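Local coordinates for SVP1-like protein 2 (Kluyveromyces lactis, PDB 4V16) that belongs to the PROPPIN family of phosphoinositide-binding beta-propellers and is probably involved in mitochondrial or peroxisomal functions and in amino acid signalling, at residues T247-E252 with E267-N272; D229-P234 with I286-D291; G201-V206 with V215-R220. All coordinates share one frame; numbering follows the deposited sequence.

Contact 1 (T247-E252 with E267-N272); sequences TLHVFE and EWSICN
Val250 O accepts the backbone N-H of Ile270 across 2.8 Å, with the donor nitrogen almost in line with the carbonyl. The same oxygen is covered by carbon: Ile270 has CG1 between its own backbone N and carbonyl carbon (chi1 64°), which brings CG1 to 3.3 Å from Val250 O. Beyond it, Ile270 CG2 lies 3.9 Å from Glu252 CB, so the beta-branched residue rests on the aliphatic base of Glu252. Val250 and Cys271 add a small apolar pair, CB to CB 4.0 Å, and Cys271 in turn packs on Trp318 and Leu320 of strand 317-327, in the next blade.

The other side of the strand carries His249 and Phe251. Ser269 CB sits over one face of the Phe251 ring, 4.0 Å from its centroid, as a CH-pi contact; the ring of Phe218, from the preceding blade, also meets it. A flat, apolar ring suits a place between two such neighbours, and an alanine here would probably leave Ser269 CB without its aromatic face and open a gap toward Phe218. The one proton of Ser269 OG can serve either Cys271 O or Asn272 OD1. Asn272 OD1 also comes within 2.9 Å of His249 ND1, the amide plane standing perpendicular to the imidazole.

With Ile270 N to Val250 O as the one sound backbone bond, and strand 271-274 beginning only at Cys271, this is the entry to the outermost strand. The contact is the pairing of the third and outermost strands of a four-stranded propeller blade, where the engineered Gly-Ser linker, disordered in this structure, replaces loop 6CD.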
ATOM      1  N   THR A 247      -9.114  -6.881  13.790  1.00 33.73           N
ATOM      2  CA  THR A 247      -9.567  -5.696  14.498  1.00 30.89           C
ATOM      3  C   THR A 247      -9.009  -4.467  13.787  1.00 31.40           C
ATOM      4  O   THR A 247      -7.810  -4.397  13.508  1.00 27.78           O
ATOM      5  CB  THR A 247      -9.110  -5.699  15.971  1.00 33.37           C
ATOM      6  OG1 THR A 247      -9.587  -6.884  16.623  1.00 34.14           O
ATOM      7  CG2 THR A 247      -9.632  -4.470  16.705  1.00 29.45           C
ATOM      8  N   LEU A 248      -9.882  -3.512  13.482  1.00 30.44           N
ATOM      9  CA  LEU A 248      -9.464  -2.249  12.884  1.00 25.40           C
ATOM     10  C   LEU A 248      -9.090  -1.253  13.978  1.00 25.88           C
ATOM     11  O   LEU A 248      -9.925  -0.890  14.805  1.00 28.23           O
ATOM     12  CB  LEU A 248     -10.574  -1.679  11.997  1.00 28.35           C
ATOM     13  CG  LEU A 248     -10.357  -0.275  11.417  1.00 29.87           C
ATOM     14  CD1 LEU A 248      -9.112  -0.231  10.549  1.00 25.44           C
ATOM     15  CD2 LEU A 248     -11.580   0.165  10.625  1.00 25.61           C
ATOM     16  N   HIS A 249      -7.829  -0.829  13.980  1.00 30.36           N
ATOM     17  CA  HIS A 249      -7.337   0.172  14.926  1.00 30.64           C
ATOM     18  C   HIS A 249      -7.169   1.528  14.252  1.00 32.83           C
ATOM     19  O   HIS A 249      -6.988   1.610  13.037  1.00 35.74           O
ATOM     20  CB  HIS A 249      -5.998  -0.258  15.525  1.00 31.54           C
ATOM     21  CG  HIS A 249      -6.050  -1.559  16.263  1.00 34.10           C
ATOM     22  ND1 HIS A 249      -6.297  -1.637  17.616  1.00 36.28           N
ATOM     23  CD2 HIS A 249      -5.877  -2.832  15.836  1.00 31.86           C
ATOM     24  CE1 HIS A 249      -6.279  -2.903  17.992  1.00 38.05           C
ATOM     25  NE2 HIS A 249      -6.027  -3.649  16.931  1.00 41.33           N
ATOM     26  N   VAL A 250      -7.228   2.590  15.051  1.00 35.99           N
ATOM     27  CA  VAL A 250      -6.924   3.934  14.575  1.00 31.69           C
ATOM     28  C   VAL A 250      -6.117   4.665  15.642  1.00 30.11           C
ATOM     29  O   VAL A 250      -6.556   4.782  16.784  1.00 32.04           O
ATOM     30  CB  VAL A 250      -8.198   4.731  14.249  1.00 28.66           C
ATOM     31  CG1 VAL A 250      -7.840   6.096  13.678  1.00 28.01           C
ATOM     32  CG2 VAL A 250      -9.073   3.959  13.270  1.00 28.95           C
ATOM     33  N   PHE A 251      -4.935   5.142  15.265  1.00 30.15           N
ATOM     34  CA  PHE A 251      -4.042   5.827  16.193  1.00 31.15           C
ATOM     35  C   PHE A 251      -3.938   7.308  15.845  1.00 31.87           C
ATOM     36  O   PHE A 251      -3.840   7.665  14.671  1.00 34.65           O
ATOM     37  CB  PHE A 251      -2.655   5.182  16.170  1.00 29.20           C
ATOM     38  CG  PHE A 251      -2.665   3.708  16.470  1.00 31.40           C
ATOM     39  CD1 PHE A 251      -2.567   3.250  17.775  1.00 34.91           C
ATOM     40  CD2 PHE A 251      -2.769   2.780  15.448  1.00 31.21           C
ATOM     41  CE1 PHE A 251      -2.574   1.893  18.053  1.00 30.80           C
ATOM     42  CE2 PHE A 251      -2.777   1.422  15.721  1.00 28.78           C
ATOM     43  CZ  PHE A 251      -2.679   0.980  17.025  1.00 27.26           C
ATOM     44  N   GLU A 252      -3.971   8.166  16.863  1.00 35.12           N
ATOM     45  CA  GLU A 252      -3.818   9.604  16.661  1.00 34.78           C
ATOM     46  C   GLU A 252      -2.345   9.978  16.778  1.00 36.96           C
ATOM     47  O   GLU A 252      -1.635   9.465  17.642  1.00 37.25           O
ATOM     48  CB  GLU A 252      -4.662  10.391  17.664  1.00 39.37           C
ATOM     49  CG  GLU A 252      -4.954  11.813  17.217  1.00 51.93           C
ATOM     50  CD  GLU A 252      -6.001  12.498  18.074  1.00 59.79           C
ATOM     51  OE1 GLU A 252      -6.039  12.236  19.296  1.00 52.57           O
ATOM     52  OE2 GLU A 252      -6.787  13.299  17.523  1.00 58.66           O
ATOM     53  N   GLU A 267       1.010   4.748  24.027  1.00 36.57           N
ATOM     54  CA  GLU A 267      -0.310   5.281  23.709  1.00 43.94           C
ATOM     55  C   GLU A 267      -1.086   4.304  22.834  1.00 45.97           C
ATOM     56  O   GLU A 267      -0.571   3.803  21.834  1.00 41.99           O
ATOM     57  CB  GLU A 267      -0.189   6.630  23.022  1.00 40.20           C
ATOM     58  N   TRP A 268      -2.331   4.048  23.219  1.00 46.06           N
ATOM     59  CA  TRP A 268      -3.166   3.061  22.550  1.00 29.81           C
ATOM     60  C   TRP A 268      -4.060   3.714  21.503  1.00 36.57           C
ATOM     61  O   TRP A 268      -4.114   4.940  21.396  1.00 41.77           O
ATOM     62  CB  TRP A 268      -4.017   2.317  23.578  1.00 32.28           C
ATOM     63  CG  TRP A 268      -3.221   1.779  24.723  1.00 35.06           C
ATOM     64  CD1 TRP A 268      -2.751   2.478  25.797  1.00 35.08           C
ATOM     65  CD2 TRP A 268      -2.799   0.423  24.912  1.00 37.79           C
ATOM     66  NE1 TRP A 268      -2.064   1.643  26.641  1.00 33.99           N
ATOM     67  CE2 TRP A 268      -2.079   0.376  26.121  1.00 37.89           C
ATOM     68  CE3 TRP A 268      -2.963  -0.755  24.177  1.00 39.07           C
ATOM     69  CZ2 TRP A 268      -1.521  -0.803  26.610  1.00 41.77           C
ATOM     70  CZ3 TRP A 268      -2.408  -1.923  24.665  1.00 45.80           C
ATOM     71  CH2 TRP A 268      -1.696  -1.939  25.870  1.00 43.09           C
ATOM     72  N   SER A 269      -4.763   2.888  20.733  1.00 34.36           N
ATOM     73  CA  SER A 269      -5.628   3.385  19.673  1.00 30.64           C
ATOM     74  C   SER A 269      -6.796   4.172  20.248  1.00 33.26           C
ATOM     75  O   SER A 269      -7.261   3.892  21.354  1.00 33.92           O
ATOM     76  CB  SER A 269      -6.149   2.229  18.816  1.00 34.35           C
ATOM     77  OG  SER A 269      -6.934   1.335  19.587  1.00 42.04           O
ATOM     78  N   ILE A 270      -7.259   5.161  19.493  1.00 35.82           N
ATOM     79  CA  ILE A 270      -8.419   5.953  19.884  1.00 38.72           C
ATOM     80  C   ILE A 270      -9.713   5.240  19.479  1.00 41.35           C
ATOM     81  O   ILE A 270     -10.800   5.601  19.930  1.00 39.76           O
ATOM     82  CB  ILE A 270      -8.375   7.368  19.252  1.00 39.91           C
ATOM     83  CG1 ILE A 270      -8.463   7.285  17.725  1.00 35.54           C
ATOM     84  CG2 ILE A 270      -7.101   8.093  19.677  1.00 28.22           C
ATOM     85  CD1 ILE A 270      -8.398   8.616  17.024  1.00 35.08           C
ATOM     86  N   CYS A 271      -9.582   4.223  18.627  1.00 47.48           N
ATOM     87  CA  CYS A 271     -10.726   3.452  18.141  1.00 33.57           C
ATOM     88  C   CYS A 271     -10.408   1.970  18.044  1.00 33.57           C
ATOM     89  O   CYS A 271      -9.247   1.577  17.924  1.00 39.78           O
ATOM     90  CB  CYS A 271     -11.169   3.944  16.764  1.00 39.93           C
ATOM     91  SG  CYS A 271     -12.077   5.479  16.769  1.00 43.71           S
ATOM     92  N   ASN A 272     -11.457   1.159  18.089  1.00 35.76           N
ATOM     93  CA  ASN A 272     -11.351  -0.264  17.812  1.00 31.45           C
ATOM     94  C   ASN A 272     -12.629  -0.745  17.149  1.00 31.61           C
ATOM     95  O   ASN A 272     -13.704  -0.198  17.394  1.00 32.27           O
ATOM     96  CB  ASN A 272     -11.089  -1.054  19.093  1.00 29.45           C
ATOM     97  CG  ASN A 272      -9.744  -0.738  19.704  1.00 33.44           C
ATOM     98  OD1 ASN A 272      -8.704  -1.093  19.151  1.00 41.18           O
ATOM     99  ND2 ASN A 272      -9.754  -0.070  20.853  1.00 36.31           N
TER

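Contact 2 (D229-P234 with I286-D291)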
ATOM      1  N   ASP A 229      -2.477  -4.634   7.130  1.00 28.19           N
ATOM      2  CA  ASP A 229      -2.286  -3.382   6.404  1.00 32.01           C
ATOM      3  C   ASP A 229      -2.273  -2.155   7.313  1.00 30.75           C
ATOM      4  O   ASP A 229      -2.864  -2.156   8.394  1.00 28.19           O
ATOM      5  CB  ASP A 229      -3.380  -3.216   5.345  1.00 34.60           C
ATOM      6  CG  ASP A 229      -3.034  -2.160   4.308  1.00 30.61           C
ATOM      7  OD1 ASP A 229      -1.836  -1.995   3.997  1.00 33.09           O
ATOM      8  OD2 ASP A 229      -3.962  -1.497   3.800  1.00 29.30           O
ATOM      9  N   MET A 230      -1.580  -1.116   6.851  1.00 32.89           N
ATOM     10  CA  MET A 230      -1.575   0.197   7.487  1.00 25.06           C
ATOM     11  C   MET A 230      -1.914   1.259   6.453  1.00 29.68           C
ATOM     12  O   MET A 230      -1.718   1.052   5.256  1.00 30.94           O
ATOM     13  CB  MET A 230      -0.212   0.512   8.100  1.00 31.55           C
ATOM     14  CG  MET A 230       0.178  -0.340   9.283  1.00 38.01           C
ATOM     15  SD  MET A 230       1.867   0.033   9.786  1.00 50.61           S
ATOM     16  CE  MET A 230       1.890  -0.699  11.416  1.00 47.00           C
ATOM     17  N   ARG A 231      -2.409   2.403   6.910  1.00 36.21           N
ATOM     18  CA  ARG A 231      -2.674   3.512   6.005  1.00 29.10           C
ATOM     19  C   ARG A 231      -2.884   4.821   6.757  1.00 25.74           C
ATOM     20  O   ARG A 231      -3.686   4.894   7.688  1.00 25.99           O
ATOM     21  CB  ARG A 231      -3.896   3.207   5.139  1.00 27.29           C
ATOM     22  CG  ARG A 231      -3.866   3.877   3.783  1.00 28.51           C
ATOM     23  CD  ARG A 231      -2.810   3.260   2.863  1.00 35.75           C
ATOM     24  NE  ARG A 231      -3.284   2.046   2.203  1.00 31.97           N
ATOM     25  CZ  ARG A 231      -2.546   1.302   1.383  1.00 33.90           C
ATOM     26  NH1 ARG A 231      -1.291   1.638   1.119  1.00 39.40           N
ATOM     27  NH2 ARG A 231      -3.064   0.217   0.827  1.00 40.06           N
ATOM     28  N   TRP A 232      -2.152   5.852   6.343  1.00 26.73           N
ATOM     29  CA  TRP A 232      -2.278   7.181   6.931  1.00 24.33           C
ATOM     30  C   TRP A 232      -3.529   7.893   6.434  1.00 27.49           C
ATOM     31  O   TRP A 232      -3.935   7.725   5.282  1.00 27.73           O
ATOM     32  CB  TRP A 232      -1.052   8.033   6.600  1.00 26.23           C
ATOM     33  CG  TRP A 232       0.222   7.561   7.225  1.00 31.27           C
ATOM     34  CD1 TRP A 232       1.054   6.585   6.757  1.00 31.28           C
ATOM     35  CD2 TRP A 232       0.823   8.057   8.426  1.00 32.25           C
ATOM     36  NE1 TRP A 232       2.132   6.439   7.596  1.00 31.68           N
ATOM     37  CE2 TRP A 232       2.013   7.332   8.629  1.00 31.77           C
ATOM     38  CE3 TRP A 232       0.467   9.041   9.354  1.00 30.85           C
ATOM     39  CZ2 TRP A 232       2.849   7.559   9.719  1.00 31.50           C
ATOM     40  CZ3 TRP A 232       1.296   9.264  10.435  1.00 34.93           C
ATOM     41  CH2 TRP A 232       2.474   8.527  10.609  1.00 34.02           C
ATOM     42  N   SER A 233      -4.131   8.699   7.301  1.00 27.86           N
ATOM     43  CA  SER A 233      -5.251   9.535   6.892  1.00 29.66           C
ATOM     44  C   SER A 233      -4.734  10.596   5.923  1.00 30.83           C
ATOM     45  O   SER A 233      -3.531  10.855   5.875  1.00 32.89           O
ATOM     46  CB  SER A 233      -5.927  10.176   8.105  1.00 31.53           C
ATOM     47  OG  SER A 233      -4.998  10.923   8.871  1.00 36.23           O
ATOM     48  N   PRO A 234      -5.635  11.203   5.136  1.00 35.48           N
ATOM     49  CA  PRO A 234      -5.219  12.182   4.123  1.00 36.14           C
ATOM     50  C   PRO A 234      -4.395  13.341   4.690  1.00 36.97           C
ATOM     51  O   PRO A 234      -3.488  13.825   4.012  1.00 39.95           O
ATOM     52  CB  PRO A 234      -6.551  12.686   3.561  1.00 36.88           C
ATOM     53  CG  PRO A 234      -7.503  11.566   3.794  1.00 30.03           C
ATOM     54  CD  PRO A 234      -7.088  10.958   5.096  1.00 32.37           C
ATOM     55  N   ILE A 286      -6.670  -1.135   3.330  1.00 24.49           N
ATOM     56  CA  ILE A 286      -7.371   0.021   3.867  1.00 24.77           C
ATOM     57  C   ILE A 286      -7.275   1.203   2.905  1.00 29.43           C
ATOM     58  O   ILE A 286      -6.269   1.370   2.215  1.00 27.00           O
ATOM     59  CB  ILE A 286      -6.797   0.449   5.235  1.00 25.43           C
ATOM     60  CG1 ILE A 286      -6.638  -0.753   6.171  1.00 29.30           C
ATOM     61  CG2 ILE A 286      -7.691   1.496   5.882  1.00 25.18           C
ATOM     62  CD1 ILE A 286      -5.693  -0.493   7.320  1.00 27.87           C
ATOM     63  N   ALA A 287      -8.322   2.021   2.868  1.00 31.00           N
ATOM     64  CA  ALA A 287      -8.311   3.251   2.086  1.00 27.71           C
ATOM     65  C   ALA A 287      -9.126   4.336   2.775  1.00 32.04           C
ATOM     66  O   ALA A 287     -10.302   4.143   3.080  1.00 37.25           O
ATOM     67  CB  ALA A 287      -8.849   3.000   0.693  1.00 28.49           C
ATOM     68  N   TRP A 288      -8.488   5.474   3.025  1.00 31.86           N
ATOM     69  CA  TRP A 288      -9.185   6.642   3.544  1.00 29.49           C
ATOM     70  C   TRP A 288      -9.891   7.381   2.414  1.00 24.70           C
ATOM     71  O   TRP A 288      -9.258   7.797   1.446  1.00 27.50           O
ATOM     72  CB  TRP A 288      -8.213   7.586   4.247  1.00 28.77           C
ATOM     73  CG  TRP A 288      -7.656   7.057   5.528  1.00 25.60           C
ATOM     74  CD1 TRP A 288      -6.602   6.205   5.675  1.00 29.55           C
ATOM     75  CD2 TRP A 288      -8.117   7.358   6.850  1.00 29.18           C
ATOM     76  NE1 TRP A 288      -6.379   5.953   7.007  1.00 27.89           N
ATOM     77  CE2 TRP A 288      -7.295   6.650   7.750  1.00 32.05           C
ATOM     78  CE3 TRP A 288      -9.143   8.158   7.359  1.00 30.79           C
ATOM     79  CZ2 TRP A 288      -7.471   6.716   9.131  1.00 30.61           C
ATOM     80  CZ3 TRP A 288      -9.317   8.223   8.729  1.00 29.51           C
ATOM     81  CH2 TRP A 288      -8.484   7.506   9.600  1.00 29.17           C
ATOM     82  N   ILE A 289     -11.204   7.542   2.541  1.00 30.07           N
ATOM     83  CA  ILE A 289     -11.985   8.279   1.550  1.00 34.82           C
ATOM     84  C   ILE A 289     -12.147   9.733   1.978  1.00 29.76           C
ATOM     85  O   ILE A 289     -12.592  10.574   1.198  1.00 27.15           O
ATOM     86  CB  ILE A 289     -13.372   7.646   1.332  1.00 30.45           C
ATOM     87  CG1 ILE A 289     -14.142   7.557   2.654  1.00 34.14           C
ATOM     88  CG2 ILE A 289     -13.213   6.267   0.712  1.00 33.03           C
ATOM     89  CD1 ILE A 289     -15.575   7.109   2.497  1.00 36.06           C
ATOM     90  N   SER A 290     -11.788  10.016   3.225  1.00 34.46           N
ATOM     91  CA  SER A 290     -11.780  11.377   3.746  1.00 30.09           C
ATOM     92  C   SER A 290     -10.947  11.409   5.018  1.00 31.26           C
ATOM     93  O   SER A 290     -10.257  10.442   5.335  1.00 33.31           O
ATOM     94  CB  SER A 290     -13.200  11.870   4.022  1.00 28.89           C
ATOM     95  OG  SER A 290     -13.785  11.157   5.097  1.00 38.31           O
ATOM     96  N   ASP A 291     -11.011  12.518   5.746  1.00 36.37           N
ATOM     97  CA  ASP A 291     -10.312  12.623   7.022  1.00 36.71           C
ATOM     98  C   ASP A 291     -11.060  11.870   8.117  1.00 33.64           C
ATOM     99  O   ASP A 291     -10.547  11.716   9.226  1.00 38.40           O
ATOM    100  CB  ASP A 291     -10.139  14.089   7.425  1.00 43.29           C
ATOM    101  CG  ASP A 291      -9.022  14.783   6.660  1.00 53.97           C
ATOM    102  OD1 ASP A 291      -7.952  14.164   6.459  1.00 45.04           O
ATOM    103  OD2 ASP A 291      -9.213  15.954   6.264  1.00 61.41           O
TER
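Side by side near the axis of the propeller, the innermost strands of two successive blades meet where Asp229 and Arg231 meet Ile286, and Ser233 lies on Trp288. The strands run nearly parallel, 11° apart, but with axes 6.8 Å from each other they are joined through side chains. Asp229 OD2 takes the Ile286 N-H on its anti lone pair at 2.8 Å, almost straight. Arg231 folds back at chi2 and chi3 (71° and 82°), and NE, with the acceptor close to the guanidinium plane, gives its hydrogen to Ile286 O at 3.1 Å. The indole of Trp288 contributes NE1 to Arg231 O (3.0 Å), approaching from above the carbonyl plane, while Ser233 CA sits squarely over its five-membered ring, 3.5 Å from the centroid. Pro234 CD then packs against Trp288 CB at 3.7 Å.

Asp229 OD1 forms a salt bridge with Arg186 of the preceding blade, and Arg231 NH2 lies 3.5 Å from OD2, a charge attraction without a directed N-H. Such positive surroundings probably keep this buried carboxylate ionised. The blades are therefore joined by polar side chains satisfying strand-edge backbone groups, with the indole serving both as donor and as packing surface.

Contact 3 (G201-V206 with V215-R220); sequences GTLIRV and VREFRR
Phe218 and Ile204 form a hydrogen-bonded pair in an antiparallel beta hairpin, the two outer strands of a propeller blade. Phe218 N binds Ile204 O at 2.8 Å, and Ile204 N returns a bond to Phe218 O. On this face the bumps are apolar: CB of Ile204 stands beside CB of Phe218, and the ring, with CG anti to its carbonyl carbon (chi1 -60°), turns its CE2 corner to Val206 CG2 at 3.8 Å. Ile204 also reaches Leu239 and Val241, and with Val206 it faces the next blade, so branched side chains fill the groove there.

At the far end the edge swells into a classic beta bulge. Val215 and Arg216 both face Val206, and Val206 O is gripped by Val215 N and, weakly, by Arg216 N (3.3 Å). Val215 CB lies 4.2 Å from Val206 CG1.

The opposite face is more polar. Leu203 has CD2 at the guanidinium edge of Arg219, while its CD1 approaches Glu217 only loosely. Arg205 and Glu217 lie alongside each other, pointing the same way; their weak salt bridge, NE to OE1 at 3.4 Å, has the carboxylate turned 83° from the guanidinium. Arg205 NH1 has a second partner in Ala177 O.

Phe218, Arg219 and Arg220 begin the FRRG motif of PROPPINs, consistent with a role of its arginines in phosphoinositide binding. Arg220 N is fastened to Thr202 O (3.0 Å), and its NH2 forms a salt bridge with Asp223. Gly201 turns with a positive phi that glycine adopts easily, and the Arg220 chain, bent at chi2 and chi3, curls round so that NE donates a hydrogen bond to Gly201 O at 3.0 Å, the oxygen lying in the guanidinium plane.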
ATOM      1  N   GLY A 201       4.111  -7.398  15.783  1.00 36.06           N
ATOM      2  CA  GLY A 201       2.956  -6.560  15.525  1.00 35.98           C
ATOM      3  C   GLY A 201       2.437  -5.898  16.787  1.00 42.55           C
ATOM      4  O   GLY A 201       1.315  -5.393  16.816  1.00 38.01           O
ATOM      5  N   THR A 202       3.259  -5.898  17.834  1.00 40.75           N
ATOM      6  CA  THR A 202       2.871  -5.313  19.113  1.00 39.10           C
ATOM      7  C   THR A 202       3.131  -3.810  19.142  1.00 38.06           C
ATOM      8  O   THR A 202       2.360  -3.053  19.733  1.00 40.56           O
ATOM      9  CB  THR A 202       3.622  -5.976  20.282  1.00 36.93           C
ATOM     10  OG1 THR A 202       5.027  -5.999  20.003  1.00 52.33           O
ATOM     11  CG2 THR A 202       3.128  -7.397  20.495  1.00 36.15           C
ATOM     12  N   LEU A 203       4.215  -3.388  18.496  1.00 36.16           N
ATOM     13  CA  LEU A 203       4.623  -1.987  18.493  1.00 35.20           C
ATOM     14  C   LEU A 203       4.622  -1.406  17.083  1.00 35.99           C
ATOM     15  O   LEU A 203       5.129  -2.024  16.145  1.00 38.00           O
ATOM     16  CB  LEU A 203       6.014  -1.836  19.110  1.00 39.19           C
ATOM     17  CG  LEU A 203       6.224  -2.505  20.470  1.00 50.50           C
ATOM     18  CD1 LEU A 203       7.680  -2.393  20.894  1.00 55.15           C
ATOM     19  CD2 LEU A 203       5.309  -1.899  21.523  1.00 46.99           C
ATOM     20  N   ILE A 204       4.053  -0.212  16.951  1.00 35.41           N
ATOM     21  CA  ILE A 204       4.028   0.512  15.685  1.00 32.64           C
ATOM     22  C   ILE A 204       4.750   1.844  15.853  1.00 32.69           C
ATOM     23  O   ILE A 204       4.244   2.754  16.512  1.00 31.27           O
ATOM     24  CB  ILE A 204       2.587   0.757  15.201  1.00 36.81           C
ATOM     25  CG1 ILE A 204       1.869  -0.578  14.988  1.00 33.18           C
ATOM     26  CG2 ILE A 204       2.581   1.568  13.909  1.00 34.16           C
ATOM     27  CD1 ILE A 204       0.369  -0.453  14.961  1.00 47.50           C
ATOM     28  N   ARG A 205       5.932   1.953  15.252  1.00 37.03           N
ATOM     29  CA  ARG A 205       6.772   3.136  15.415  1.00 35.54           C
ATOM     30  C   ARG A 205       6.650   4.083  14.228  1.00 32.94           C
ATOM     31  O   ARG A 205       6.419   3.651  13.099  1.00 33.93           O
ATOM     32  CB  ARG A 205       8.232   2.727  15.606  1.00 33.41           C
ATOM     33  CG  ARG A 205       8.475   1.872  16.841  1.00 32.77           C
ATOM     34  CD  ARG A 205       9.901   2.018  17.343  1.00 41.75           C
ATOM     35  NE  ARG A 205      10.109   1.321  18.612  1.00 48.65           N
ATOM     36  CZ  ARG A 205      10.671   0.120  18.743  1.00 51.46           C
ATOM     37  NH1 ARG A 205      11.105  -0.553  17.683  1.00 44.66           N
ATOM     38  NH2 ARG A 205      10.805  -0.414  19.950  1.00 53.32           N
ATOM     39  N   VAL A 206       6.802   5.377  14.502  1.00 39.24           N
ATOM     40  CA  VAL A 206       6.740   6.413  13.475  1.00 38.58           C
ATOM     41  C   VAL A 206       8.034   7.223  13.469  1.00 36.86           C
ATOM     42  O   VAL A 206       8.459   7.726  14.508  1.00 38.76           O
ATOM     43  CB  VAL A 206       5.547   7.359  13.697  1.00 35.07           C
ATOM     44  CG1 VAL A 206       5.485   8.416  12.600  1.00 38.11           C
ATOM     45  CG2 VAL A 206       4.248   6.569  13.745  1.00 32.52           C
ATOM     46  N   VAL A 215       9.325   9.688  16.056  1.00 45.46           N
ATOM     47  CA  VAL A 215       8.290  10.651  16.404  1.00 42.62           C
ATOM     48  C   VAL A 215       7.343  10.071  17.448  1.00 43.71           C
ATOM     49  O   VAL A 215       7.031  10.726  18.442  1.00 49.99           O
ATOM     50  CB  VAL A 215       7.474  11.077  15.166  1.00 48.41           C
ATOM     51  CG1 VAL A 215       6.340  12.022  15.560  1.00 62.24           C
ATOM     52  CG2 VAL A 215       8.378  11.733  14.141  1.00 51.07           C
ATOM     53  N   ARG A 216       6.884   8.844  17.218  1.00 39.88           N
ATOM     54  CA  ARG A 216       5.911   8.225  18.109  1.00 40.01           C
ATOM     55  C   ARG A 216       6.030   6.706  18.139  1.00 37.68           C
ATOM     56  O   ARG A 216       6.576   6.092  17.223  1.00 38.82           O
ATOM     57  CB  ARG A 216       4.492   8.610  17.694  1.00 42.93           C
ATOM     58  CG  ARG A 216       3.575   8.961  18.857  1.00 53.07           C
ATOM     59  CD  ARG A 216       2.994  10.349  18.697  1.00 55.52           C
ATOM     60  NE  ARG A 216       4.029  11.361  18.477  1.00 74.22           N
ATOM     61  CZ  ARG A 216       3.801  12.671  18.410  1.00 81.55           C
ATOM     62  NH1 ARG A 216       2.572  13.148  18.553  1.00 83.63           N
ATOM     63  NH2 ARG A 216       4.807  13.510  18.200  1.00 77.16           N
ATOM     64  N   GLU A 217       5.498   6.116  19.205  1.00 42.05           N
ATOM     65  CA  GLU A 217       5.494   4.671  19.382  1.00 37.65           C
ATOM     66  C   GLU A 217       4.146   4.231  19.935  1.00 35.66           C
ATOM     67  O   GLU A 217       3.801   4.544  21.074  1.00 41.13           O
ATOM     68  CB  GLU A 217       6.628   4.239  20.315  1.00 43.82           C
ATOM     69  CG  GLU A 217       6.692   2.738  20.572  1.00 46.03           C
ATOM     70  CD  GLU A 217       7.834   2.351  21.495  1.00 59.86           C
ATOM     71  OE1 GLU A 217       8.943   2.908  21.342  1.00 62.01           O
ATOM     72  OE2 GLU A 217       7.620   1.494  22.380  1.00 63.27           O
ATOM     73  N   PHE A 218       3.389   3.506  19.116  1.00 39.77           N
ATOM     74  CA  PHE A 218       2.063   3.037  19.497  1.00 34.98           C
ATOM     75  C   PHE A 218       2.097   1.590  19.979  1.00 34.48           C
ATOM     76  O   PHE A 218       3.030   0.846  19.678  1.00 38.54           O
ATOM     77  CB  PHE A 218       1.098   3.167  18.321  1.00 36.66           C
ATOM     78  CG  PHE A 218       0.938   4.573  17.822  1.00 37.49           C
ATOM     79  CD1 PHE A 218       0.290   5.525  18.593  1.00 31.04           C
ATOM     80  CD2 PHE A 218       1.426   4.940  16.579  1.00 34.46           C
ATOM     81  CE1 PHE A 218       0.140   6.819  18.137  1.00 33.56           C
ATOM     82  CE2 PHE A 218       1.277   6.233  16.117  1.00 34.61           C
ATOM     83  CZ  PHE A 218       0.632   7.173  16.896  1.00 42.22           C
ATOM     84  N   ARG A 219       1.070   1.205  20.729  1.00 35.82           N
ATOM     85  CA  ARG A 219       0.930  -0.161  21.214  1.00 38.78           C
ATOM     86  C   ARG A 219      -0.395  -0.742  20.728  1.00 36.79           C
ATOM     87  O   ARG A 219      -1.465  -0.344  21.190  1.00 40.93           O
ATOM     88  CB  ARG A 219       1.017  -0.195  22.740  1.00 41.04           C
ATOM     89  CG  ARG A 219       1.099  -1.591  23.327  1.00 44.82           C
ATOM     90  CD  ARG A 219       2.009  -1.625  24.545  1.00 54.24           C
ATOM     91  NE  ARG A 219       2.099  -2.964  25.120  1.00 67.63           N
ATOM     92  CZ  ARG A 219       2.784  -3.969  24.582  1.00 68.07           C
ATOM     93  NH1 ARG A 219       3.441  -3.800  23.441  1.00 59.69           N
ATOM     94  NH2 ARG A 219       2.807  -5.152  25.181  1.00 67.34           N
ATOM     95  N   ARG A 220      -0.321  -1.673  19.781  1.00 33.82           N
ATOM     96  CA  ARG A 220      -1.521  -2.262  19.196  1.00 37.47           C
ATOM     97  C   ARG A 220      -2.231  -3.168  20.195  1.00 37.83           C
ATOM     98  O   ARG A 220      -3.454  -3.148  20.299  1.00 41.15           O
ATOM     99  CB  ARG A 220      -1.175  -3.052  17.934  1.00 36.77           C
ATOM    100  CG  ARG A 220      -2.386  -3.663  17.226  1.00 39.79           C
ATOM    101  CD  ARG A 220      -2.057  -5.008  16.604  1.00 40.69           C
ATOM    102  NE  ARG A 220      -1.545  -5.967  17.583  1.00 44.09           N
ATOM    103  CZ  ARG A 220      -2.305  -6.706  18.386  1.00 39.57           C
ATOM    104  NH1 ARG A 220      -3.627  -6.605  18.346  1.00 48.03           N
ATOM    105  NH2 ARG A 220      -1.738  -7.549  19.237  1.00 35.57           N
TER

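Contact 2 is the buried one, its centre about 10 Å from the centre of the chain; contacts 1 and 3 lie nearly twice as far out and are partly buried. Contacts 1 and 3 pair outer strands within single blades, whereas contact 2 joins the inner strand of contact 1's blade to the blade that follows. Their chemistry follows: regular backbone bonding in contact 3, a single sound backbone bond in contact 1, and side chain-to-backbone bonds in contact 2. The neighbours also touch: Glu267 O probably accepts a bond from Arg219 N, linking contacts 1 and 3, while Met230 and Trp232 of contact 2 pack on Ile204 and Val206 of contact 3.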